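Probable 2-hydroxyhepta-2,4-diene-1,7-dioate isomerase (Thermus thermophilus, PDB 2DFU) probably acts as a metal-dependent isomerase of the fumarylacetoacetate hydrolase family, converting 2-hydroxyhepta-2,4-diene-1,7-dioate. Local coordinates at residues Pro44-Lys49 with Glu220-Val225; Asn84-Pro89 with Lys166-Gly171. One frame throughout, in Å; residues are numbered along the deposited sequence.

Interaction 1 (Pro44-Lys49 with Glu220-Val225)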
ATOM      1  N   PRO A  44      15.800   1.048  -4.460  1.00 27.77           N
ATOM      2  CA  PRO A  44      16.421   0.046  -3.584  1.00 27.83           C
ATOM      3  C   PRO A  44      15.522  -0.693  -2.596  1.00 29.54           C
ATOM      4  O   PRO A  44      15.911  -0.923  -1.446  1.00 28.93           O
ATOM      5  CB  PRO A  44      17.504   0.848  -2.877  1.00 26.85           C
ATOM      6  CG  PRO A  44      16.822   2.172  -2.685  1.00 26.56           C
ATOM      7  CD  PRO A  44      16.156   2.415  -4.030  1.00 26.53           C
ATOM      8  N   ALA A  45      14.331  -1.066  -3.042  1.00 30.47           N
ATOM      9  CA  ALA A  45      13.393  -1.796  -2.196  1.00 30.65           C
ATOM     10  C   ALA A  45      12.224  -2.316  -3.020  1.00 31.47           C
ATOM     11  O   ALA A  45      11.983  -1.843  -4.122  1.00 31.05           O
ATOM     12  CB  ALA A  45      12.871  -0.885  -1.078  1.00 30.23           C
ATOM     13  N   THR A  46      11.512  -3.296  -2.466  1.00 33.48           N
ATOM     14  CA  THR A  46      10.319  -3.892  -3.086  1.00 34.64           C
ATOM     15  C   THR A  46       9.303  -3.942  -1.940  1.00 34.15           C
ATOM     16  O   THR A  46       8.959  -5.012  -1.445  1.00 34.11           O
ATOM     17  CB  THR A  46      10.593  -5.334  -3.586  1.00 34.00           C
ATOM     18  OG1 THR A  46      11.245  -6.078  -2.551  1.00 36.69           O
ATOM     19  CG2 THR A  46      11.480  -5.321  -4.817  1.00 35.53           C
ATOM     20  N   PRO A  47       8.814  -2.768  -1.508  1.00 34.59           N
ATOM     21  CA  PRO A  47       7.850  -2.602  -0.414  1.00 33.09           C
ATOM     22  C   PRO A  47       6.442  -3.138  -0.596  1.00 32.86           C
ATOM     23  O   PRO A  47       5.874  -3.053  -1.678  1.00 31.80           O
ATOM     24  CB  PRO A  47       7.842  -1.091  -0.199  1.00 33.37           C
ATOM     25  CG  PRO A  47       8.002  -0.575  -1.594  1.00 33.83           C
ATOM     26  CD  PRO A  47       9.099  -1.468  -2.150  1.00 34.45           C
ATOM     27  N   THR A  48       5.884  -3.694   0.478  1.00 30.79           N
ATOM     28  CA  THR A  48       4.516  -4.180   0.438  1.00 30.68           C
ATOM     29  C   THR A  48       3.668  -2.927   0.625  1.00 30.30           C
ATOM     30  O   THR A  48       2.495  -2.892   0.264  1.00 31.43           O
ATOM     31  CB  THR A  48       4.209  -5.164   1.591  1.00 31.36           C
ATOM     32  OG1 THR A  48       4.323  -4.484   2.851  1.00 29.80           O
ATOM     33  CG2 THR A  48       5.172  -6.349   1.550  1.00 30.58           C
ATOM     34  N   LYS A  49       4.284  -1.894   1.193  1.00 30.36           N
ATOM     35  CA  LYS A  49       3.610  -0.619   1.426  1.00 29.62           C
ATOM     36  C   LYS A  49       4.617   0.471   1.786  1.00 29.19           C
ATOM     37  O   LYS A  49       5.742   0.178   2.187  1.00 30.28           O
ATOM     38  CB  LYS A  49       2.573  -0.762   2.544  1.00 29.44           C
ATOM     39  CG  LYS A  49       3.147  -1.200   3.880  1.00 26.61           C
ATOM     40  CD  LYS A  49       2.035  -1.383   4.908  1.00 28.18           C
ATOM     41  CE  LYS A  49       2.590  -1.826   6.257  1.00 23.61           C
ATOM     42  NZ  LYS A  49       3.213  -3.164   6.148  1.00 25.07           N
ATOM     43  N   GLU A 220       6.776  -4.771   7.128  1.00 29.61           N
ATOM     44  CA  GLU A 220       7.394  -5.947   6.522  1.00 31.27           C
ATOM     45  C   GLU A 220       8.795  -5.667   6.006  1.00 31.98           C
ATOM     46  O   GLU A 220       9.167  -4.514   5.784  1.00 32.21           O
ATOM     47  CB  GLU A 220       6.549  -6.447   5.348  1.00 31.58           C
ATOM     48  CG  GLU A 220       5.197  -7.026   5.722  1.00 36.17           C
ATOM     49  CD  GLU A 220       5.319  -8.298   6.544  1.00 38.92           C
ATOM     50  OE1 GLU A 220       6.045  -9.220   6.113  1.00 40.68           O
ATOM     51  OE2 GLU A 220       4.692  -8.377   7.619  1.00 40.61           O
ATOM     52  N   PRO A 221       9.598  -6.726   5.815  1.00 32.90           N
ATOM     53  CA  PRO A 221      10.953  -6.516   5.308  1.00 31.02           C
ATOM     54  C   PRO A 221      10.844  -5.805   3.961  1.00 31.16           C
ATOM     55  O   PRO A 221       9.974  -6.135   3.147  1.00 27.23           O
ATOM     56  CB  PRO A 221      11.489  -7.938   5.167  1.00 33.17           C
ATOM     57  CG  PRO A 221      10.804  -8.659   6.281  1.00 34.71           C
ATOM     58  CD  PRO A 221       9.385  -8.141   6.168  1.00 32.33           C
ATOM     59  N   LEU A 222      11.720  -4.823   3.759  1.00 30.05           N
ATOM     60  CA  LEU A 222      11.785  -4.015   2.546  1.00 30.09           C
ATOM     61  C   LEU A 222      10.675  -2.964   2.388  1.00 31.24           C
ATOM     62  O   LEU A 222      10.571  -2.321   1.343  1.00 28.88           O
ATOM     63  CB  LEU A 222      11.880  -4.919   1.308  1.00 32.03           C
ATOM     64  CG  LEU A 222      13.078  -5.887   1.377  1.00 33.58           C
ATOM     65  CD1 LEU A 222      13.187  -6.689   0.084  1.00 34.49           C
ATOM     66  CD2 LEU A 222      14.363  -5.110   1.617  1.00 32.63           C
ATOM     67  N   ASP A 223       9.848  -2.780   3.418  1.00 30.83           N
ATOM     68  CA  ASP A 223       8.832  -1.725   3.360  1.00 29.75           C
ATOM     69  C   ASP A 223       9.631  -0.427   3.448  1.00 28.84           C
ATOM     70  O   ASP A 223      10.744  -0.415   3.975  1.00 28.10           O
ATOM     71  CB  ASP A 223       7.872  -1.785   4.551  1.00 31.33           C
ATOM     72  CG  ASP A 223       6.691  -2.701   4.308  1.00 33.62           C
ATOM     73  OD1 ASP A 223       6.494  -3.136   3.157  1.00 32.77           O
ATOM     74  OD2 ASP A 223       5.947  -2.970   5.272  1.00 35.27           O
ATOM     75  N   VAL A 224       9.064   0.660   2.943  1.00 26.88           N
ATOM     76  CA  VAL A 224       9.739   1.949   2.964  1.00 26.89           C
ATOM     77  C   VAL A 224       8.991   2.924   3.875  1.00 26.33           C
ATOM     78  O   VAL A 224       7.757   2.949   3.903  1.00 26.84           O
ATOM     79  CB  VAL A 224       9.835   2.540   1.522  1.00 26.32           C
ATOM     80  CG1 VAL A 224      10.345   3.963   1.560  1.00 24.64           C
ATOM     81  CG2 VAL A 224      10.761   1.678   0.672  1.00 23.90           C
ATOM     82  N   VAL A 225       9.737   3.711   4.638  1.00 24.29           N
ATOM     83  CA  VAL A 225       9.128   4.695   5.531  1.00 25.20           C
ATOM     84  C   VAL A 225       9.793   6.035   5.259  1.00 25.59           C
ATOM     85  O   VAL A 225      11.024   6.120   5.259  1.00 27.09           O
ATOM     86  CB  VAL A 225       9.342   4.315   7.023  1.00 28.68           C
ATOM     87  CG1 VAL A 225       8.772   5.395   7.928  1.00 26.35           C
ATOM     88  CG2 VAL A 225       8.680   2.966   7.325  1.00 27.73           C
TER

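Interaction 2 (Asn84-Pro89 with Lys166-Gly171)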
ATOM      1  N   ASN A  84       2.934   1.829  -6.719  1.00 26.90           N
ATOM      2  CA  ASN A  84       2.834   2.436  -8.046  1.00 26.05           C
ATOM      3  C   ASN A  84       3.503   3.817  -8.086  1.00 26.28           C
ATOM      4  O   ASN A  84       3.860   4.307  -9.158  1.00 25.59           O
ATOM      5  CB  ASN A  84       1.370   2.588  -8.450  1.00 27.43           C
ATOM      6  CG  ASN A  84       0.605   3.523  -7.521  1.00 30.08           C
ATOM      7  OD1 ASN A  84       0.369   3.199  -6.355  1.00 28.13           O
ATOM      8  ND2 ASN A  84       0.229   4.691  -8.029  1.00 26.71           N
ATOM      9  N   ALA A  85       3.673   4.443  -6.923  1.00 24.78           N
ATOM     10  CA  ALA A  85       4.294   5.763  -6.857  1.00 24.74           C
ATOM     11  C   ALA A  85       5.806   5.717  -7.067  1.00 26.27           C
ATOM     12  O   ALA A  85       6.426   6.738  -7.351  1.00 25.67           O
ATOM     13  CB  ALA A  85       3.981   6.428  -5.504  1.00 27.61           C
ATOM     14  N   LEU A  86       6.399   4.536  -6.922  1.00 25.36           N
ATOM     15  CA  LEU A  86       7.839   4.400  -7.085  1.00 27.60           C
ATOM     16  C   LEU A  86       8.319   4.749  -8.492  1.00 28.46           C
ATOM     17  O   LEU A  86       7.722   4.348  -9.495  1.00 27.72           O
ATOM     18  CB  LEU A  86       8.276   2.985  -6.719  1.00 27.27           C
ATOM     19  CG  LEU A  86       8.091   2.637  -5.241  1.00 28.93           C
ATOM     20  CD1 LEU A  86       8.341   1.160  -5.024  1.00 28.18           C
ATOM     21  CD2 LEU A  86       9.038   3.477  -4.400  1.00 29.62           C
ATOM     22  N   ALA A  87       9.408   5.507  -8.554  1.00 27.40           N
ATOM     23  CA  ALA A  87       9.984   5.911  -9.826  1.00 26.84           C
ATOM     24  C   ALA A  87      11.495   5.720  -9.761  1.00 27.96           C
ATOM     25  O   ALA A  87      12.119   6.045  -8.751  1.00 29.86           O
ATOM     26  CB  ALA A  87       9.640   7.367 -10.108  1.00 25.41           C
ATOM     27  N   ARG A  88      12.078   5.186 -10.832  1.00 26.88           N
ATOM     28  CA  ARG A  88      13.516   4.934 -10.889  1.00 27.52           C
ATOM     29  C   ARG A  88      14.366   6.171 -10.658  1.00 27.47           C
ATOM     30  O   ARG A  88      14.063   7.251 -11.152  1.00 27.61           O
ATOM     31  CB  ARG A  88      13.914   4.325 -12.242  1.00 27.80           C
ATOM     32  CG  ARG A  88      13.331   2.947 -12.525  1.00 31.74           C
ATOM     33  CD  ARG A  88      13.904   2.382 -13.813  1.00 33.73           C
ATOM     34  NE  ARG A  88      13.516   3.200 -14.959  1.00 39.56           N
ATOM     35  CZ  ARG A  88      12.344   3.099 -15.574  1.00 39.69           C
ATOM     36  NH1 ARG A  88      11.451   2.206 -15.158  1.00 38.74           N
ATOM     37  NH2 ARG A  88      12.058   3.900 -16.591  1.00 39.36           N
ATOM     38  N   PRO A  89      15.454   6.019  -9.891  1.00 27.14           N
ATOM     39  CA  PRO A  89      16.370   7.114  -9.589  1.00 27.40           C
ATOM     40  C   PRO A  89      17.351   7.269 -10.745  1.00 28.31           C
ATOM     41  O   PRO A  89      17.716   6.292 -11.400  1.00 28.26           O
ATOM     42  CB  PRO A  89      17.074   6.628  -8.331  1.00 27.18           C
ATOM     43  CG  PRO A  89      17.189   5.150  -8.594  1.00 23.81           C
ATOM     44  CD  PRO A  89      15.819   4.804  -9.137  1.00 24.17           C
ATOM     45  N   LYS A 166       4.370   7.335 -10.129  1.00 26.78           N
ATOM     46  CA  LYS A 166       5.657   8.033 -10.096  1.00 27.46           C
ATOM     47  C   LYS A 166       5.777   9.162  -9.070  1.00 26.91           C
ATOM     48  O   LYS A 166       6.684   9.988  -9.167  1.00 28.71           O
ATOM     49  CB  LYS A 166       6.013   8.595 -11.484  1.00 27.44           C
ATOM     50  CG  LYS A 166       5.728   7.674 -12.664  1.00 28.67           C
ATOM     51  CD  LYS A 166       6.322   6.274 -12.507  1.00 28.72           C
ATOM     52  CE  LYS A 166       5.943   5.413 -13.716  1.00 30.26           C
ATOM     53  NZ  LYS A 166       6.453   4.026 -13.634  1.00 30.66           N
ATOM     54  N   PHE A 167       4.875   9.222  -8.092  1.00 27.58           N
ATOM     55  CA  PHE A 167       4.976  10.275  -7.083  1.00 26.49           C
ATOM     56  C   PHE A 167       6.009   9.969  -6.006  1.00 27.93           C
ATOM     57  O   PHE A 167       6.032  10.610  -4.953  1.00 29.64           O
ATOM     58  CB  PHE A 167       3.617  10.541  -6.438  1.00 26.07           C
ATOM     59  CG  PHE A 167       2.802  11.591  -7.152  1.00 28.55           C
ATOM     60  CD1 PHE A 167       2.997  11.845  -8.510  1.00 28.16           C
ATOM     61  CD2 PHE A 167       1.827  12.312  -6.466  1.00 28.87           C
ATOM     62  CE1 PHE A 167       2.232  12.804  -9.177  1.00 30.20           C
ATOM     63  CE2 PHE A 167       1.055  13.274  -7.122  1.00 30.39           C
ATOM     64  CZ  PHE A 167       1.259  13.520  -8.481  1.00 30.70           C
ATOM     65  N   LEU A 168       6.873   8.994  -6.262  1.00 27.14           N
ATOM     66  CA  LEU A 168       7.900   8.666  -5.285  1.00 28.89           C
ATOM     67  C   LEU A 168       9.241   8.223  -5.860  1.00 28.41           C
ATOM     68  O   LEU A 168       9.568   7.033  -5.861  1.00 29.46           O
ATOM     69  CB  LEU A 168       7.401   7.599  -4.297  1.00 26.89           C
ATOM     70  CG  LEU A 168       8.382   7.299  -3.147  1.00 30.34           C
ATOM     71  CD1 LEU A 168       8.608   8.560  -2.308  1.00 28.46           C
ATOM     72  CD2 LEU A 168       7.845   6.171  -2.280  1.00 27.69           C
ATOM     73  N   PRO A 169      10.020   9.173  -6.400  1.00 29.02           N
ATOM     74  CA  PRO A 169      11.328   8.790  -6.940  1.00 27.51           C
ATOM     75  C   PRO A 169      12.078   8.275  -5.704  1.00 27.88           C
ATOM     76  O   PRO A 169      11.974   8.875  -4.631  1.00 27.39           O
ATOM     77  CB  PRO A 169      11.894  10.120  -7.440  1.00 26.57           C
ATOM     78  CG  PRO A 169      10.668  10.859  -7.888  1.00 27.59           C
ATOM     79  CD  PRO A 169       9.680  10.563  -6.764  1.00 29.91           C
ATOM     80  N   LEU A 170      12.813   7.174  -5.830  1.00 28.26           N
ATOM     81  CA  LEU A 170      13.510   6.629  -4.666  1.00 27.01           C
ATOM     82  C   LEU A 170      14.860   6.036  -5.037  1.00 26.25           C
ATOM     83  O   LEU A 170      14.953   5.219  -5.952  1.00 23.63           O
ATOM     84  CB  LEU A 170      12.640   5.552  -4.002  1.00 27.31           C
ATOM     85  CG  LEU A 170      13.090   5.012  -2.641  1.00 24.95           C
ATOM     86  CD1 LEU A 170      12.625   5.961  -1.545  1.00 27.94           C
ATOM     87  CD2 LEU A 170      12.499   3.634  -2.415  1.00 27.85           C
ATOM     88  N   GLY A 171      15.901   6.438  -4.311  1.00 25.47           N
ATOM     89  CA  GLY A 171      17.237   5.933  -4.591  1.00 25.48           C
ATOM     90  C   GLY A 171      18.331   6.892  -4.146  1.00 26.46           C
ATOM     91  O   GLY A 171      18.101   7.722  -3.270  1.00 26.82           O
TER
HETATM   92  O   HOH W   1       8.901   2.707 -11.636  1.00 41.10           O

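Interaction 1 (Pro44-Lys49 with Glu220-Val225)
In Asp223, chi1 of -88° sets CG beside the backbone N, and from there the carboxylate reaches the backbone of Thr48 and Lys49. In Thr48, chi1 of 64° puts OG1 between the backbone N and the carbonyl carbon, facing the carboxylate. OG1 of Thr48 donates to the syn lone pair of Asp223 OD1 at 2.6 Å. The backbone N of Thr48 also reaches Asp223 OD1, at 2.8 Å, nearly along its C-O axis. The N of Lys49 adds a third bond to Asp223 OD1, at 3.2 Å, from above the carboxylate plane.

The other oxygen is held from both faces. Lys49 NZ forms a salt bridge to Asp223 OD2 at 2.9 Å, on the syn side and somewhat out of plane. Glu220 N donates to Asp223 OD2 from the opposite face at 2.7 Å. With five donors, the carboxylate is fixed in rotation and probably favoured as the anion. An alanine at Asp223 would probably leave the Lys49 ammonium without its carboxylate mate and Thr48 OG1 without its acceptor.

A type II turn from Glu220 to Asp223 carries the aspartate; Asp223 N bonds to Glu220 O. Beyond the turn, Val224 N makes a weak bond to Lys49 O. Apolar contact continues where Val224 CG2 lies 3.8 Å from Ala45 CB, with Pro47 CB alongside. Leu222 lies beside Thr46, its CD1 against OG1.

Lys49 NZ also bonds to Thr218 O, and Glu220 OE1 forms a salt bridge with Arg124. Thr48 packs on Pro83, and Lys49 on Asn84, of the second subunit. The contact leads into parallel strands 50-53 and 224-226; strand 111-121 pairs antiparallel with the latter, and helix 206-214 packs on Val225.

Interaction 2 (Asn84-Pro89 with Lys166-Gly171)
Lys166 N donates to Asn84 O at 3.2 Å in a nearly straight bond, 167° at the hydrogen. Two further backbone bonds define the parallel pairing: Ala87 N to Leu168 O at 3.1 Å and Leu170 N to Ala87 O at 3.2 Å. CA-H groups of Leu86 and Pro169 also point at Leu168 O and Ala87 O.

A water donates to Leu86 O and weakly links it to Lys166 NZ, whose salt-bridge partner is Glu100. The Lys166 chain bends at chi2 (-52°), and its CD passes 3.8 Å from Leu86 O.

On one face of the pairing, Leu86 and Leu168 lie side by side, with their CD2 methyls 3.6 Å apart. Leu86 CD2 also touches Leu170 CD2. The other face carries Ala87 CB, which sits against Pro169 CA at 3.9 Å. Further along, the Pro89 ring covers Leu170 O, and its CB lies over Gly171 CA. The backbone angles of Gly171 and the closeness of Pro89 CB both suit a residue that has no side chain.

Strand 137-148 pairs antiparallel with strand 168-175 and packs against Leu168 and Leu170. Strand 250-259 meets Pro89 and Pro169, while Phe167 and Leu170 touch strand 111-121.

Overall arrangement
From the N terminus, the chain first supplies 44-49, in the loop between strands 41-42 and 50-53. It then gives 84-89, and later 166-171, where interaction 2 closes a loop of 76 intervening residues. Only at 220-225 does interaction 1 close its own, longer loop of 170, so interaction 2 is enclosed by it. Their centres lie about 13 Å apart and they touch. Pro44 CD packs on Leu170 O and Gly171 CA, Pro47 CG on Leu86 CD1, and Val224 CG2 on Leu170 CD2. Interaction 1 ties the loop before strand 50-53 to the start of strand 224-226; interaction 2 joins strands 86-87 and 168-175.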